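Local coordinates for prepilin-like protein (Thermus thermophilus, PDB 6QVF) that probably serves as a competence-associated type IV pilin that binds DNA at the pilus tip during natural transformation, at residues B[21-25]-B[102-106]; B[57-63]-B[84-90]; B[138-142]-B[153-157]. All blocks are in the same frame, centred on the assembly; numbering follows the deposited sequence.

Contact 1. Residues B[21-25]-B[102-106]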
loop_
_atom_site.group_PDB
_atom_site.type_symbol
_atom_site.label_atom_id
_atom_site.label_comp_id
_atom_site.label_asym_id
_atom_site.label_seq_id
_atom_site.Cartn_x
_atom_site.Cartn_y
_atom_site.Cartn_z
ATOM N N VAL B 21 4.379 12.560 -4.100
ATOM C CA VAL B 21 4.191 12.747 -2.663
ATOM C C VAL B 21 4.649 11.500 -1.896
ATOM O O VAL B 21 5.329 11.591 -0.874
ATOM C CB VAL B 21 2.724 13.092 -2.350
ATOM C CG1 VAL B 21 2.486 13.167 -0.847
ATOM C CG2 VAL B 21 2.328 14.384 -3.056
ATOM N N LEU B 22 4.309 10.307 -2.382
ATOM C CA LEU B 22 4.746 9.085 -1.749
ATOM C C LEU B 22 6.271 9.011 -1.692
ATOM O O LEU B 22 6.834 8.641 -0.643
ATOM C CB LEU B 22 4.193 7.876 -2.507
ATOM C CG LEU B 22 4.540 6.521 -1.898
ATOM C CD1 LEU B 22 3.871 6.364 -0.558
ATOM C CD2 LEU B 22 4.149 5.379 -2.829
ATOM N N GLU B 23 6.945 9.434 -2.769
ATOM C CA GLU B 23 8.431 9.398 -2.820
ATOM C C GLU B 23 8.985 10.381 -1.785
ATOM O O GLU B 23 9.940 10.051 -1.035
ATOM C CB GLU B 23 8.910 9.785 -4.226
ATOM C CG GLU B 23 8.783 8.687 -5.263
ATOM C CD GLU B 23 9.099 9.053 -6.708
ATOM O OE1 GLU B 23 9.038 10.270 -7.085
ATOM O OE2 GLU B 23 9.423 8.101 -7.448
ATOM N N ARG B 24 8.417 11.576 -1.713
ATOM C CA ARG B 24 8.987 12.603 -0.835
ATOM C C ARG B 24 8.780 12.207 0.629
ATOM O O ARG B 24 9.717 12.313 1.440
ATOM C CB ARG B 24 8.405 13.977 -1.110
ATOM C CG ARG B 24 9.158 14.680 -2.234
ATOM C CD ARG B 24 8.909 16.169 -2.290
ATOM N NE ARG B 24 7.494 16.442 -2.483
ATOM C CZ ARG B 24 6.907 16.446 -3.657
ATOM N NH1 ARG B 24 7.638 16.288 -4.757
ATOM N NH2 ARG B 24 5.594 16.565 -3.712
ATOM N N ARG B 25 7.587 11.702 0.971
ATOM C CA ARG B 25 7.335 11.343 2.361
ATOM C C ARG B 25 8.091 10.069 2.762
ATOM O O ARG B 25 8.607 9.973 3.887
ATOM C CB ARG B 25 5.827 11.234 2.614
ATOM C CG ARG B 25 5.124 12.552 2.345
ATOM C CD ARG B 25 5.577 13.689 3.243
ATOM N NE ARG B 25 5.078 14.998 2.866
ATOM C CZ ARG B 25 5.355 16.136 3.520
ATOM N NH1 ARG B 25 6.152 16.146 4.591
ATOM N NH2 ARG B 25 4.786 17.266 3.106
ATOM N N VAL B 102 -3.382 15.757 -2.750
ATOM C CA VAL B 102 -2.921 14.481 -2.355
ATOM C C VAL B 102 -2.881 14.430 -0.829
ATOM O O VAL B 102 -2.024 15.075 -0.207
ATOM C CB VAL B 102 -1.521 14.198 -2.930
ATOM C CG1 VAL B 102 -1.117 12.774 -2.621
ATOM C CG2 VAL B 102 -1.469 14.461 -4.450
ATOM N N ALA B 103 -3.775 13.631 -0.228
ATOM C CA ALA B 103 -3.721 13.339 1.213
ATOM C C ALA B 103 -2.560 12.386 1.440
ATOM O O ALA B 103 -2.322 11.476 0.633
ATOM C CB ALA B 103 -4.994 12.725 1.674
ATOM N N TRP B 104 -1.818 12.593 2.525
ATOM C CA TRP B 104 -0.667 11.747 2.810
ATOM C C TRP B 104 -0.568 11.526 4.313
ATOM O O TRP B 104 -0.994 12.358 5.106
ATOM C CB TRP B 104 0.645 12.338 2.260
ATOM C CG TRP B 104 1.019 13.646 2.891
ATOM C CD1 TRP B 104 0.739 14.886 2.417
ATOM C CD2 TRP B 104 1.817 13.840 4.075
ATOM N NE1 TRP B 104 1.251 15.845 3.243
ATOM C CE2 TRP B 104 1.930 15.242 4.270
ATOM C CE3 TRP B 104 2.452 12.991 4.984
ATOM C CZ2 TRP B 104 2.643 15.789 5.340
ATOM C CZ3 TRP B 104 3.126 13.539 6.062
ATOM C CH2 TRP B 104 3.211 14.920 6.228
ATOM N N ASP B 105 -0.065 10.343 4.668
ATOM C CA ASP B 105 0.033 9.967 6.075
ATOM C C ASP B 105 1.224 9.030 6.261
ATOM O O ASP B 105 1.376 8.046 5.519
ATOM C CB ASP B 105 -1.246 9.229 6.497
ATOM C CG ASP B 105 -1.256 8.784 7.939
ATOM O OD1 ASP B 105 -0.643 7.771 8.243
ATOM O OD2 ASP B 105 -1.922 9.477 8.753
ATOM N N ILE B 106 2.032 9.334 7.274
ATOM C CA ILE B 106 3.111 8.494 7.773
ATOM C C ILE B 106 2.716 7.993 9.152
ATOM O O ILE B 106 2.315 8.811 10.007
ATOM C CB ILE B 106 4.406 9.305 7.904
ATOM C CG1 ILE B 106 4.852 9.953 6.595
ATOM C CG2 ILE B 106 5.499 8.462 8.502
ATOM C CD1 ILE B 106 6.009 10.940 6.736
#

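Contact 2. Residues B[57-63]-B[84-90]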
loop_
_atom_site.group_PDB
_atom_site.type_symbol
_atom_site.label_atom_id
_atom_site.label_comp_id
_atom_site.label_asym_id
_atom_site.label_seq_id
_atom_site.Cartn_x
_atom_site.Cartn_y
_atom_site.Cartn_z
ATOM N N SER B 57 21.890 9.228 13.255
ATOM C CA SER B 57 20.552 9.411 13.736
ATOM C C SER B 57 19.604 9.097 12.591
ATOM O O SER B 57 19.731 9.666 11.489
ATOM C CB SER B 57 20.354 10.816 14.225
ATOM O OG SER B 57 19.034 11.049 14.729
ATOM N N PHE B 58 18.641 8.205 12.865
ATOM C CA PHE B 58 17.660 7.818 11.844
ATOM C C PHE B 58 16.301 8.459 12.124
ATOM O O PHE B 58 15.723 8.238 13.171
ATOM C CB PHE B 58 17.478 6.299 11.810
ATOM C CG PHE B 58 18.728 5.534 11.478
ATOM C CD1 PHE B 58 19.152 5.445 10.178
ATOM C CD2 PHE B 58 19.504 4.932 12.456
ATOM C CE1 PHE B 58 20.289 4.744 9.844
ATOM C CE2 PHE B 58 20.662 4.248 12.115
ATOM C CZ PHE B 58 21.050 4.166 10.810
ATOM N N TYR B 59 15.804 9.209 11.150
ATOM C CA TYR B 59 14.479 9.796 11.275
ATOM C C TYR B 59 13.408 8.699 11.379
ATOM O O TYR B 59 12.296 8.987 11.815
ATOM C CB TYR B 59 14.187 10.752 10.120
ATOM C CG TYR B 59 14.804 12.117 10.274
ATOM C CD1 TYR B 59 16.179 12.280 10.250
ATOM C CD2 TYR B 59 14.037 13.221 10.570
ATOM C CE1 TYR B 59 16.763 13.531 10.402
ATOM C CE2 TYR B 59 14.600 14.485 10.697
ATOM C CZ TYR B 59 15.975 14.636 10.656
ATOM O OH TYR B 59 16.554 15.869 10.830
ATOM N N PHE B 60 13.720 7.498 10.900
ATOM C CA PHE B 60 12.798 6.366 11.032
ATOM C C PHE B 60 12.263 6.310 12.470
ATOM O O PHE B 60 11.065 6.087 12.716
ATOM C CB PHE B 60 13.483 5.067 10.626
ATOM C CG PHE B 60 12.592 3.869 10.753
ATOM C CD1 PHE B 60 12.399 3.251 11.984
ATOM C CD2 PHE B 60 11.897 3.419 9.648
ATOM C CE1 PHE B 60 11.519 2.181 12.098
ATOM C CE2 PHE B 60 11.064 2.307 9.765
ATOM C CZ PHE B 60 10.873 1.712 10.979
ATOM N N VAL B 61 13.172 6.457 13.432
ATOM C CA VAL B 61 12.792 6.367 14.854
ATOM C C VAL B 61 11.792 7.458 15.220
ATOM O O VAL B 61 10.788 7.198 15.899
ATOM C CB VAL B 61 14.040 6.436 15.750
ATOM C CG1 VAL B 61 13.700 6.396 17.235
ATOM C CG2 VAL B 61 15.031 5.346 15.396
ATOM N N ASP B 62 12.070 8.694 14.803
ATOM C CA ASP B 62 11.215 9.812 15.092
ATOM C C ASP B 62 9.819 9.584 14.512
ATOM O O ASP B 62 8.819 9.750 15.211
ATOM C CB ASP B 62 11.812 11.123 14.597
ATOM C CG ASP B 62 13.180 11.320 15.221
ATOM O OD1 ASP B 62 13.220 11.715 16.397
ATOM O OD2 ASP B 62 14.185 10.983 14.547
ATOM N N TYR B 63 9.753 9.174 13.256
ATOM C CA TYR B 63 8.425 8.992 12.645
ATOM C C TYR B 63 7.705 7.797 13.283
ATOM O O TYR B 63 6.478 7.870 13.522
ATOM C CB TYR B 63 8.529 8.816 11.130
ATOM C CG TYR B 63 8.752 10.129 10.416
ATOM C CD1 TYR B 63 7.717 11.032 10.268
ATOM C CD2 TYR B 63 9.982 10.453 9.857
ATOM C CE1 TYR B 63 7.910 12.255 9.662
ATOM C CE2 TYR B 63 10.180 11.661 9.226
ATOM C CZ TYR B 63 9.143 12.560 9.115
ATOM O OH TYR B 63 9.359 13.746 8.478
ATOM N N ASN B 84 13.182 12.838 23.575
ATOM C CA ASN B 84 14.316 12.587 22.681
ATOM C C ASN B 84 13.825 12.140 21.302
ATOM O O ASN B 84 14.566 11.544 20.536
ATOM C CB ASN B 84 15.259 11.545 23.278
ATOM C CG ASN B 84 15.884 12.023 24.575
ATOM O OD1 ASN B 84 16.066 13.230 24.753
ATOM N ND2 ASN B 84 16.163 11.096 25.487
ATOM N N LEU B 85 12.569 12.454 20.987
ATOM C CA LEU B 85 12.023 12.391 19.619
ATOM C C LEU B 85 11.948 13.813 19.039
ATOM O O LEU B 85 11.589 14.801 19.719
ATOM C CB LEU B 85 10.650 11.722 19.646
ATOM C CG LEU B 85 10.546 10.346 20.271
ATOM C CD1 LEU B 85 9.084 9.996 20.410
ATOM C CD2 LEU B 85 11.281 9.300 19.449
ATOM N N ARG B 86 12.307 13.934 17.762
ATOM C CA ARG B 86 12.416 15.222 17.140
ATOM C C ARG B 86 11.064 15.933 17.135
ATOM O O ARG B 86 10.045 15.357 16.779
ATOM C CB ARG B 86 12.903 15.071 15.701
ATOM C CG ARG B 86 14.397 14.872 15.587
ATOM C CD ARG B 86 14.814 14.689 14.152
ATOM N NE ARG B 86 16.284 14.677 14.081
ATOM C CZ ARG B 86 17.063 13.599 14.081
ATOM N NH1 ARG B 86 16.550 12.374 14.171
ATOM N NH2 ARG B 86 18.375 13.760 13.998
ATOM N N PRO B 87 11.026 17.228 17.533
ATOM C CA PRO B 87 9.787 17.997 17.550
ATOM C C PRO B 87 9.508 18.500 16.133
ATOM O O PRO B 87 10.387 18.537 15.310
ATOM C CB PRO B 87 10.139 19.128 18.535
ATOM C CG PRO B 87 11.594 19.403 18.219
ATOM C CD PRO B 87 12.181 18.018 18.013
ATOM N N GLY B 88 8.265 18.857 15.827
ATOM C CA GLY B 88 8.042 19.553 14.572
ATOM C C GLY B 88 8.101 18.666 13.330
ATOM O O GLY B 88 8.287 19.163 12.238
ATOM N N LEU B 89 8.019 17.348 13.497
ATOM C CA LEU B 89 7.680 16.502 12.367
ATOM C C LEU B 89 6.180 16.606 12.126
ATOM O O LEU B 89 5.398 16.676 13.050
ATOM C CB LEU B 89 8.018 15.039 12.654
ATOM C CG LEU B 89 9.440 14.750 13.074
ATOM C CD1 LEU B 89 9.592 13.269 13.309
ATOM C CD2 LEU B 89 10.421 15.224 12.040
ATOM N N THR B 90 5.798 16.562 10.856
ATOM C CA THR B 90 4.415 16.448 10.485
ATOM C C THR B 90 4.123 15.007 10.054
ATOM O O THR B 90 4.894 14.438 9.210
ATOM C CB THR B 90 4.134 17.474 9.389
ATOM O OG1 THR B 90 4.403 18.770 9.925
ATOM C CG2 THR B 90 2.706 17.435 8.946
HETATM O O HOH W 1 7.987 16.389 9.015
#

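Contact 3. Residues B[138-142]-B[153-157]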
loop_
_atom_site.group_PDB
_atom_site.type_symbol
_atom_site.label_atom_id
_atom_site.label_comp_id
_atom_site.label_asym_id
_atom_site.label_seq_id
_atom_site.Cartn_x
_atom_site.Cartn_y
_atom_site.Cartn_z
ATOM N N VAL B 138 7.835 0.515 4.858
ATOM C CA VAL B 138 9.240 0.700 5.156
ATOM C C VAL B 138 9.524 0.019 6.493
ATOM O O VAL B 138 8.817 0.281 7.464
ATOM C CB VAL B 138 9.596 2.201 5.217
ATOM C CG1 VAL B 138 11.070 2.379 5.448
ATOM C CG2 VAL B 138 9.192 2.962 3.946
ATOM N N THR B 139 10.584 -0.768 6.570
ATOM C CA THR B 139 10.990 -1.356 7.817
ATOM C C THR B 139 12.315 -0.771 8.262
ATOM O O THR B 139 13.060 -0.129 7.513
ATOM C CB THR B 139 11.077 -2.882 7.796
ATOM O OG1 THR B 139 12.303 -3.269 7.168
ATOM C CG2 THR B 139 9.910 -3.518 7.073
ATOM N N CYS B 140 12.605 -1.012 9.536
ATOM C CA CYS B 140 13.827 -0.546 10.127
ATOM C C CYS B 140 15.039 -1.152 9.436
ATOM O O CYS B 140 16.108 -0.589 9.516
ATOM C CB CYS B 140 13.836 -0.801 11.637
ATOM S SG CYS B 140 13.539 -2.533 12.076
ATOM N N TYR B 141 14.873 -2.277 8.751
ATOM C CA TYR B 141 15.924 -2.931 8.055
ATOM C C TYR B 141 16.283 -2.223 6.749
ATOM O O TYR B 141 17.308 -2.555 6.123
ATOM C CB TYR B 141 15.583 -4.394 7.784
ATOM C CG TYR B 141 15.459 -5.209 9.051
ATOM C CD1 TYR B 141 16.594 -5.592 9.723
ATOM C CD2 TYR B 141 14.232 -5.478 9.639
ATOM C CE1 TYR B 141 16.528 -6.320 10.894
ATOM C CE2 TYR B 141 14.145 -6.193 10.828
ATOM C CZ TYR B 141 15.302 -6.610 11.460
ATOM O OH TYR B 141 15.250 -7.320 12.631
ATOM N N ASP B 142 15.448 -1.279 6.309
ATOM C CA ASP B 142 15.651 -0.636 5.029
ATOM C C ASP B 142 16.556 0.599 5.080
ATOM O O ASP B 142 16.887 1.162 4.004
ATOM C CB ASP B 142 14.295 -0.232 4.448
ATOM C CG ASP B 142 13.404 -1.433 4.169
ATOM O OD1 ASP B 142 13.948 -2.538 3.904
ATOM O OD2 ASP B 142 12.161 -1.244 4.107
ATOM N N ALA B 153 20.069 -0.833 15.857
ATOM C CA ALA B 153 19.440 0.423 15.614
ATOM C C ALA B 153 19.263 0.632 14.109
ATOM O O ALA B 153 20.176 0.380 13.318
ATOM C CB ALA B 153 20.241 1.542 16.189
ATOM N N PRO B 154 18.111 1.143 13.616
ATOM C CA PRO B 154 17.012 1.695 14.396
ATOM C C PRO B 154 15.855 0.749 14.719
ATOM O O PRO B 154 14.747 1.212 15.094
ATOM C CB PRO B 154 16.460 2.788 13.483
ATOM C CG PRO B 154 16.677 2.221 12.088
ATOM C CD PRO B 154 17.948 1.399 12.182
ATOM N N CYS B 155 16.076 -0.553 14.561
ATOM C CA CYS B 155 15.054 -1.520 14.977
ATOM C C CYS B 155 14.920 -1.504 16.488
ATOM O O CYS B 155 15.906 -1.408 17.223
ATOM C CB CYS B 155 15.376 -2.930 14.543
ATOM S SG CYS B 155 15.461 -3.141 12.739
ATOM N N PRO B 156 13.689 -1.626 16.997
ATOM C CA PRO B 156 13.476 -1.721 18.435
ATOM C C PRO B 156 13.835 -3.118 18.916
ATOM O O PRO B 156 13.840 -4.076 18.152
ATOM C CB PRO B 156 11.992 -1.459 18.586
ATOM C CG PRO B 156 11.412 -2.029 17.316
ATOM C CD PRO B 156 12.436 -1.733 16.225
ATOM N N PRO B 157 14.108 -3.288 20.222
ATOM C CA PRO B 157 14.233 -4.626 20.776
ATOM C C PRO B 157 12.862 -5.282 20.750
ATOM O O PRO B 157 11.833 -4.609 20.660
ATOM C CB PRO B 157 14.712 -4.384 22.205
ATOM C CG PRO B 157 14.118 -3.043 22.537
ATOM C CD PRO B 157 14.155 -2.237 21.240
#

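Contact 1. Residues B[21-25]-B[102-106]
Type IV pilins pack a long N-terminal helix against one face of an antiparallel sheet, and the pairing of helix residues 21-25 with strand residues 102-106 illustrates that principle. The two short axes run nearly along each other, at 27° and 9.5 Å, so residues one helical turn apart, V21 and R25, meet alternate strand residues. V21 comes first: its CG2 lies 3.8 Å from CG1 of V102, and its CG1 reaches to 3.7 Å from CB of W104, a purely apolar fit. L22 turns to L134 and R136 of strand 131-139, while R24 forms a salt bridge with E95. R25 then returns to the strand. Its guanidinium lies flat on the indole, planes at 10°, with CZ 3.7 Å from the centroid of the six-membered ring, a cation-pi stack; CD adds a CH-pi contact over the same ring. O and CB of R25 also meet CD1 of I106, at 4.0 and 4.1 Å. Stacking uses the flat face of the guanidinium, while NH2 forms another salt bridge with E95. That residue belongs to strand 92-97, which pairs with one edge of strand 100-108; strand 117-125 flanks the other, and its V120 touches both L22 and R25.

Contact 2. Residues B[57-63]-B[84-90]
L89 is the apolar centre of this contact, which joins the end of strand 55-58 and the short helix 59-66 to the loop before strand 92-97, between the pilin fold's N-terminal helix and its four-stranded sheet. CD1 of L89 sits over the Y63 ring, 4.1 Å from the centroid in a CH-pi contact, and 3.3 Å from CB of D62; CD2 of L89 approaches CD2 of Y59 at 4.4 Å. L85 touches V61 loosely. Outward from these leucines, R86 spreads its guanidinium flat on Y59, CZ 4.0 Å from the ring centroid, a cation-pi stack that leaves the edge for polar partners. There NH1 makes a salt bridge to OD2 of D62 at 2.8 Å, and NH1 and NH2 donate to OG of S57, itself also hydrogen-bonded to O of Y41. The hydroxyl of Y59 bonds to E33, and D62 has a second cation in R78. Backbone and side chain of R86 share one carboxylate: its N donates to OD1 of D62 at 2.8 Å.

Contact 3. Residues B[138-142]-B[153-157]
A disulfide, rather than any hydrogen bond, ties the end of strand 131-139 to the loop that follows it, closing a short covalent loop in the C-terminal part of this pilin. Disulfides near the C-terminus are a recurring device of type IV pilins, and here the bridge joins C140 SG to C155 SG at 2.1 Å with a chi3 of 95°, close to the relaxed value. The ring of Y141 lies against the bridge, its centroid 3.7 Å from SG of C155, which sits over the ring face in a sulfur-aromatic contact. P154, preceded by a cis peptide bond, brings its CG to 4.2 Å from CB of C140. C140 lies within a compact turn: OG1 of T139 accepts from N of Y141 at 3.2 Å, an ST turn, while OD2 of D142 accepts from N of T139 at 3.0 Å and N of D142 donates to O of T139 at 2.9 Å. F60 and V61 of helix 59-66 pack on C140 and P154, V138 touches V29 and L30 of helix 2-30, and backbone hydrogen bonds link V138 to V118 of strand 117-125 and C140 to G116 just before that strand.

In the fold
The chemistry of the three contacts differs with their place in the fold. Contacts 1 and 3 are largely buried and both reach the four-stranded sheet, yet they do not touch and lie on opposite sides of the chain's centre: contact 1 is helix-on-sheet packing without a hydrogen bond across it, contact 3 a covalent tie from an outermost strand to a loop. Contact 2, partly buried, carries the salt bridge and hydrogen bonds between its segments, and it touches both others. T90 and Y63 meet W104 and I106 of contact 1; one end of its helix packs on contact 3. An arginine stacked on an aromatic ring recurs in contacts 1 and 2, whereas sulfur takes the ring face in contact 3.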